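Local structure of malarial CLPB2 atpase/hsp101 protein (Plasmodium falciparum, 4IRF) at residues L20-N25 with L41-K46; K36-L41 with D69-Q74; E101-K106 with V114-S119. The protein probably couples ATP hydrolysis to protein unfolding and translocation as a ClpB-type AAA+ chaperone of the parasitophorous vacuole, of which this chain is the N-terminal cargo-binding domain. All coordinates share one frame; numbering follows the deposited sequence.

Contact 1: L20-N25 with L41-K46; sequences LNAGKN and LSALAK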
# COMPACT_ATOMS: atom_id res chain seq x y z
N LEU A 20 -3.07 -6.84 1.44
CA LEU A 20 -4.47 -6.41 1.33
C LEU A 20 -5.31 -6.95 2.48
O LEU A 20 -6.08 -6.22 3.08
CB LEU A 20 -5.05 -6.87 0.00
CG LEU A 20 -4.40 -6.24 -1.22
CD1 LEU A 20 -4.98 -6.90 -2.48
CD2 LEU A 20 -4.64 -4.74 -1.23
N ASN A 21 -5.14 -8.22 2.82
CA ASN A 21 -5.91 -8.78 3.94
C ASN A 21 -5.51 -8.19 5.30
O ASN A 21 -6.34 -8.03 6.19
CB ASN A 21 -5.78 -10.30 3.96
CG ASN A 21 -6.54 -10.97 2.84
OD1 ASN A 21 -7.52 -10.42 2.34
ND2 ASN A 21 -6.11 -12.18 2.46
N ALA A 22 -4.22 -7.89 5.47
CA ALA A 22 -3.82 -7.22 6.71
C ALA A 22 -4.41 -5.82 6.74
O ALA A 22 -4.75 -5.26 7.82
CB ALA A 22 -2.28 -7.15 6.85
N GLY A 23 -4.50 -5.20 5.57
CA GLY A 23 -5.11 -3.90 5.45
C GLY A 23 -6.56 -3.90 5.93
O GLY A 23 -6.99 -2.96 6.60
N LYS A 24 -7.32 -4.94 5.59
CA LYS A 24 -8.70 -5.03 6.05
C LYS A 24 -8.79 -5.10 7.56
O LYS A 24 -9.69 -4.48 8.17
CB LYS A 24 -9.43 -6.22 5.40
CG LYS A 24 -9.66 -6.06 3.89
CD LYS A 24 -10.25 -7.34 3.31
CE LYS A 24 -10.44 -7.22 1.81
NZ LYS A 24 -11.26 -8.36 1.26
N ASN A 25 -7.88 -5.83 8.18
CA ASN A 25 -7.87 -5.87 9.64
C ASN A 25 -7.55 -4.51 10.27
O ASN A 25 -8.12 -4.11 11.30
CB ASN A 25 -6.95 -6.98 10.13
CG ASN A 25 -7.53 -8.36 9.88
OD1 ASN A 25 -8.76 -8.54 9.93
ND2 ASN A 25 -6.67 -9.33 9.60
N LEU A 41 -1.57 1.03 3.02
CA LEU A 41 -0.20 1.57 3.28
C LEU A 41 0.32 1.10 4.65
O LEU A 41 1.47 0.63 4.76
CB LEU A 41 -0.15 3.08 3.12
CG LEU A 41 1.24 3.64 3.46
CD1 LEU A 41 2.30 3.05 2.56
CD2 LEU A 41 1.25 5.13 3.40
N SER A 42 -0.53 1.17 5.68
CA SER A 42 -0.13 0.71 7.03
C SER A 42 0.37 -0.72 6.95
O SER A 42 1.46 -1.06 7.42
CB SER A 42 -1.31 0.79 7.99
OG SER A 42 -0.97 0.31 9.28
N ALA A 43 -0.43 -1.58 6.28
CA ALA A 43 -0.09 -2.98 6.09
C ALA A 43 1.21 -3.22 5.29
O ALA A 43 2.00 -4.12 5.57
CB ALA A 43 -1.28 -3.71 5.43
N LEU A 44 1.39 -2.42 4.25
CA LEU A 44 2.52 -2.58 3.35
C LEU A 44 3.79 -2.22 4.12
O LEU A 44 4.73 -3.02 4.14
CB LEU A 44 2.31 -1.72 2.10
CG LEU A 44 3.26 -2.00 0.95
CD1 LEU A 44 2.58 -1.75 -0.39
CD2 LEU A 44 4.46 -1.08 1.09
N ALA A 45 3.74 -1.09 4.83
CA ALA A 45 4.90 -0.59 5.59
C ALA A 45 5.36 -1.63 6.61
O ALA A 45 6.56 -1.79 6.87
CB ALA A 45 4.59 0.71 6.25
N LYS A 46 4.42 -2.38 7.19
CA LYS A 46 4.79 -3.33 8.23
C LYS A 46 5.07 -4.75 7.75
O LYS A 46 5.61 -5.57 8.48
CB LYS A 46 3.75 -3.34 9.35
CG LYS A 46 2.49 -4.12 9.01
CD LYS A 46 1.72 -4.45 10.29
CE LYS A 46 0.31 -4.96 10.00
NZ LYS A 46 -0.44 -5.07 11.30
O HOH W 1 -3.27 -6.08 10.17
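A22 meets A43 methyl to methyl: the two CB atoms lie 3.9 Å apart, and each CA–CB bond is directed at the opposing helix. The peptide group of A22 also reaches across, though through solvent. Its carbonyl O accepts a hydrogen bond of 2.9 Å from a water, and that water in turn accepts one of 3.2 Å from NZ of K46. With chi1 of the lysine at 78° and its remaining torsions near 180°, the chain runs extended toward helix 14-29, and its CE passes 4.6 Å from A22 CB, at the edge of contact. At G23 the two backbones come nearest, CA to CA 5.1 Å from A43. With no side chain on this residue, the A43 methyl settles against the main chain itself, its CB 3.6 Å from G23 N and 3.8 Å from G23 CA. That nitrogen is a helix amide, and the contact with it is van der Waals in kind. The same A43 is flanked by I19 and I26, which lie one turn before and one after G23 on helix 14-29. A small-residue helix-helix contact of this sort, glycine facing alanine, accompanies the close approach of helices 14-29 and 37-46 in the all-helical Clp N-terminal domain.

Contact 2: K36-L41 with D69-Q74; sequences KPIHIL and DIALEQ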
# COMPACT_ATOMS: atom_id res chain seq x y z
N LYS A 36 -9.47 1.34 2.85
CA LYS A 36 -9.02 2.61 2.28
C LYS A 36 -7.50 2.52 1.97
O LYS A 36 -6.83 1.67 2.54
CB LYS A 36 -9.21 3.72 3.31
CG LYS A 36 -10.64 3.91 3.76
CD LYS A 36 -11.44 4.43 2.62
CE LYS A 36 -12.00 5.80 3.00
NZ LYS A 36 -12.58 6.51 1.82
N PRO A 37 -7.00 3.35 1.06
CA PRO A 37 -5.56 3.24 0.73
C PRO A 37 -4.64 3.40 1.94
O PRO A 37 -3.69 2.60 2.03
CB PRO A 37 -5.34 4.33 -0.29
CG PRO A 37 -6.69 4.39 -1.04
CD PRO A 37 -7.69 4.23 0.11
N ILE A 38 -4.94 4.33 2.86
CA ILE A 38 -4.10 4.49 4.05
C ILE A 38 -4.00 3.20 4.83
O ILE A 38 -2.93 2.87 5.36
CB ILE A 38 -4.57 5.64 4.96
CG1 ILE A 38 -3.57 5.82 6.11
CG2 ILE A 38 -5.99 5.33 5.50
CD1 ILE A 38 -2.15 6.19 5.59
N HIS A 39 -5.08 2.41 4.89
CA HIS A 39 -5.02 1.13 5.58
C HIS A 39 -4.11 0.13 4.90
O HIS A 39 -3.43 -0.66 5.57
CB HIS A 39 -6.42 0.51 5.69
CG HIS A 39 -7.39 1.42 6.35
ND1 HIS A 39 -8.66 1.66 5.84
CD2 HIS A 39 -7.30 2.13 7.50
CE1 HIS A 39 -9.27 2.53 6.63
NE2 HIS A 39 -8.48 2.81 7.65
N ILE A 40 -4.12 0.14 3.57
CA ILE A 40 -3.24 -0.72 2.81
C ILE A 40 -1.79 -0.29 3.02
O ILE A 40 -0.93 -1.16 3.18
CB ILE A 40 -3.56 -0.71 1.33
CG1 ILE A 40 -4.98 -1.28 1.14
CG2 ILE A 40 -2.53 -1.54 0.56
CD1 ILE A 40 -5.38 -1.34 -0.32
N LEU A 41 -1.57 1.03 3.02
CA LEU A 41 -0.20 1.57 3.28
C LEU A 41 0.32 1.10 4.65
O LEU A 41 1.47 0.63 4.76
CB LEU A 41 -0.15 3.08 3.12
CG LEU A 41 1.24 3.64 3.46
CD1 LEU A 41 2.30 3.05 2.56
CD2 LEU A 41 1.25 5.13 3.40
N ASP A 69 0.40 6.38 11.25
CA ASP A 69 -0.45 6.30 12.44
C ASP A 69 -1.21 7.59 12.69
O ASP A 69 -2.38 7.57 13.07
CB ASP A 69 0.36 5.84 13.66
CG ASP A 69 0.86 4.41 13.52
OD1 ASP A 69 0.32 3.66 12.68
OD2 ASP A 69 1.79 4.03 14.24
N ILE A 70 -0.56 8.73 12.46
CA ILE A 70 -1.26 10.01 12.53
C ILE A 70 -2.44 10.09 11.55
O ILE A 70 -3.54 10.50 11.92
CB ILE A 70 -0.28 11.20 12.33
CG1 ILE A 70 0.56 11.40 13.59
CG2 ILE A 70 -1.03 12.46 11.95
CD1 ILE A 70 1.92 12.08 13.34
N ALA A 71 -2.21 9.64 10.31
CA ALA A 71 -3.25 9.65 9.29
C ALA A 71 -4.35 8.62 9.57
O ALA A 71 -5.52 8.89 9.29
CB ALA A 71 -2.63 9.38 7.92
N LEU A 72 -3.97 7.46 10.10
CA LEU A 72 -4.95 6.45 10.52
C LEU A 72 -5.88 7.02 11.58
O LEU A 72 -7.09 6.79 11.53
CB LEU A 72 -4.29 5.19 11.06
CG LEU A 72 -3.57 4.31 10.04
CD1 LEU A 72 -2.85 3.17 10.70
CD2 LEU A 72 -4.62 3.80 9.02
N GLU A 73 -5.34 7.79 12.52
CA GLU A 73 -6.18 8.29 13.61
C GLU A 73 -7.07 9.42 13.14
O GLU A 73 -8.26 9.45 13.46
CB GLU A 73 -5.35 8.71 14.83
CG GLU A 73 -5.19 7.63 15.90
CD GLU A 73 -6.52 7.11 16.44
OE1 GLU A 73 -7.52 7.85 16.41
OE2 GLU A 73 -6.55 5.94 16.91
N GLN A 74 -6.51 10.30 12.33
CA GLN A 74 -7.28 11.41 11.75
C GLN A 74 -8.49 10.93 10.95
O GLN A 74 -9.53 11.60 10.90
CB GLN A 74 -6.41 12.23 10.81
CG GLN A 74 -5.32 13.02 11.49
CD GLN A 74 -4.68 13.98 10.51
OE1 GLN A 74 -4.28 13.59 9.40
NE2 GLN A 74 -4.60 15.25 10.89
O HOH W 2 -8.54 5.21 9.51
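L72 and I38 bury the most surface here, 58 and 54 Å², and the CD2 methyl of L72 does most of the touching. It sits 3.7 Å from CG1 of I38 and, more loosely, near CG2, so it faces both branches of the isoleucine. With CG1 anti to the backbone N (chi1 -175°), the longer branch of I38 is carried past that methyl to the preceding residue, where its CD1 lies 4.0 Å from CB of A71. I38 is thus laid across two consecutive residues of helix 69-74, in a roughly antiparallel pairing whose short axes run at 147° and approach to 10.0 Å. This is core packing of the Clp N-terminal domain: I130 and L126, on helix 125-133, cover I38 and A71 from a third helix. H39 makes the remaining direct contact, its CD2 reaching to 3.5 Å from L72 CD2, obliquely to the ring. Two polar attachments limit the ring's rotation. ND1 accepts a 3.1 Å bond from K36 N, the amide at the N-cap, tilted 19° out of the ring plane, and NE2 is hydrogen-bonded to a water 3.0 Å away that donates to the carbonyl O of L72. The I38 CG2 methyl rests over the rim of one ring face, while the ring of H32 packs edge-to-face with H39.

Contact 3: E101-K106 with V114-S119; sequences EAAANK and VEHLLS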
# COMPACT_ATOMS: atom_id res chain seq x y z
N GLU A 101 -2.35 -2.89 -11.23
CA GLU A 101 -2.42 -3.77 -12.38
C GLU A 101 -1.87 -3.10 -13.64
O GLU A 101 -1.11 -3.72 -14.39
CB GLU A 101 -3.87 -4.23 -12.60
CG GLU A 101 -4.31 -5.26 -11.58
CD GLU A 101 -5.80 -5.58 -11.66
OE1 GLU A 101 -6.34 -5.70 -12.79
OE2 GLU A 101 -6.44 -5.69 -10.58
N ALA A 102 -2.21 -1.84 -13.85
CA ALA A 102 -1.69 -1.12 -15.01
C ALA A 102 -0.17 -0.97 -14.96
O ALA A 102 0.51 -1.07 -16.01
CB ALA A 102 -2.37 0.25 -15.18
N ALA A 103 0.34 -0.67 -13.77
CA ALA A 103 1.78 -0.48 -13.60
C ALA A 103 2.51 -1.79 -13.81
O ALA A 103 3.56 -1.81 -14.45
CB ALA A 103 2.11 0.08 -12.21
N ALA A 104 1.96 -2.89 -13.29
CA ALA A 104 2.55 -4.22 -13.47
C ALA A 104 2.61 -4.57 -14.96
O ALA A 104 3.63 -5.02 -15.46
CB ALA A 104 1.80 -5.28 -12.68
N ASN A 105 1.50 -4.32 -15.58
CA ASN A 105 1.55 -4.66 -17.10
C ASN A 105 2.58 -3.78 -17.98
O ASN A 105 3.29 -4.20 -18.93
CB ASN A 105 0.14 -4.52 -17.69
CG ASN A 105 -0.77 -5.65 -17.24
OD1 ASN A 105 -0.28 -6.73 -16.85
ND2 ASN A 105 -2.09 -5.42 -17.28
N LYS A 106 2.63 -2.53 -17.47
CA LYS A 106 3.58 -1.63 -18.12
C LYS A 106 5.03 -2.11 -17.97
O LYS A 106 5.82 -2.01 -18.91
CB LYS A 106 3.46 -0.17 -17.64
CG LYS A 106 4.33 0.70 -18.51
CD LYS A 106 4.52 2.15 -18.12
CE LYS A 106 4.39 2.50 -16.71
NZ LYS A 106 4.77 3.96 -16.70
N VAL A 114 4.41 -6.04 -4.64
CA VAL A 114 4.33 -4.94 -3.70
C VAL A 114 4.70 -3.58 -4.28
O VAL A 114 4.09 -2.59 -3.93
CB VAL A 114 5.18 -5.25 -2.44
CG1 VAL A 114 5.01 -4.18 -1.40
CG2 VAL A 114 4.75 -6.56 -1.85
N GLU A 115 5.70 -3.53 -5.17
CA GLU A 115 6.08 -2.25 -5.76
C GLU A 115 4.96 -1.69 -6.62
O GLU A 115 4.81 -0.47 -6.75
CB GLU A 115 7.30 -2.42 -6.68
CG GLU A 115 8.59 -2.81 -5.94
CD GLU A 115 8.74 -4.31 -5.70
OE1 GLU A 115 7.77 -5.10 -5.84
OE2 GLU A 115 9.88 -4.72 -5.34
N HIS A 116 4.20 -2.58 -7.25
CA HIS A 116 3.10 -2.15 -8.12
C HIS A 116 1.94 -1.60 -7.28
O HIS A 116 1.34 -0.59 -7.63
CB HIS A 116 2.66 -3.31 -9.01
CG HIS A 116 3.81 -3.87 -9.80
ND1 HIS A 116 4.24 -5.16 -9.66
CD2 HIS A 116 4.65 -3.27 -10.69
CE1 HIS A 116 5.29 -5.36 -10.45
NE2 HIS A 116 5.55 -4.23 -11.09
N LEU A 117 1.70 -2.25 -6.15
CA LEU A 117 0.74 -1.78 -5.18
C LEU A 117 1.20 -0.43 -4.65
O LEU A 117 0.40 0.52 -4.53
CB LEU A 117 0.57 -2.82 -4.07
CG LEU A 117 -0.47 -2.56 -3.02
CD1 LEU A 117 -1.86 -2.36 -3.64
CD2 LEU A 117 -0.48 -3.74 -2.09
N LEU A 118 2.51 -0.31 -4.38
CA LEU A 118 3.05 0.96 -3.91
C LEU A 118 2.75 2.08 -4.93
O LEU A 118 2.30 3.17 -4.56
CB LEU A 118 4.56 0.84 -3.60
CG LEU A 118 5.16 2.06 -2.91
CD1 LEU A 118 4.90 2.04 -1.43
CD2 LEU A 118 6.66 2.12 -3.19
N SER A 119 2.93 1.78 -6.22
CA SER A 119 2.69 2.78 -7.25
C SER A 119 1.21 3.17 -7.25
O SER A 119 0.85 4.35 -7.33
CB SER A 119 3.10 2.20 -8.61
OG SER A 119 2.85 3.16 -9.61
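The imidazole of H116 lies over A104, offering one face to the backbone of helix 91-106. A104 CA stands 3.8 Å from the ring centroid and 19° off its normal, a CH-pi geometry in which the closest ring atom, H116 CD2, is 3.6 Å from that CA. The A104 methyl widens the overlap on the same face, its CB 3.8 Å from H116 CG, toward the CG–ND1 side. A chi1 of -56° sets the ring beside its own backbone N and swings it toward the start of the helix, where ND1 is hydrogen-bonded to D113 N; this tether helps to fix the rotation of the ring. One turn on, S119 OG approaches the A103 methyl at 4.1 Å, a loose contact beside the ring. The short axes come within 8.4 Å at 127°, and A104 and H116 have the nearest CA atoms, 5.8 Å apart. L145, on helix 138-151, also touches H116. The imidazole face thus rests on the CA and methyl of A104, and the contact holds by dispersion and CH-pi attraction, while the polar bond of the ring is made to D113, just ahead of helix 114-121.

Helix 37-46 is common to contacts 1 and 2, which share L41 and lie 10 Å apart between centres: contact 1 sets it against helix 14-29, contact 2 against helix 61-74. Both are buried, whereas contact 3, joining helices 91-106 and 114-121, is only partly so. The chemistry differs too, from alanine against glycine backbone in contact 1, through branched aliphatics beside a histidine in contact 2, to a histidine face on alanine in contact 3. Waters bridge the segments in the first two. L44 of contact 1 packs on V114, L117 and L118 of contact 3, while I40 of contact 2 meets L117; contacts 2 and 3 fall on opposite sides of the chain's centre.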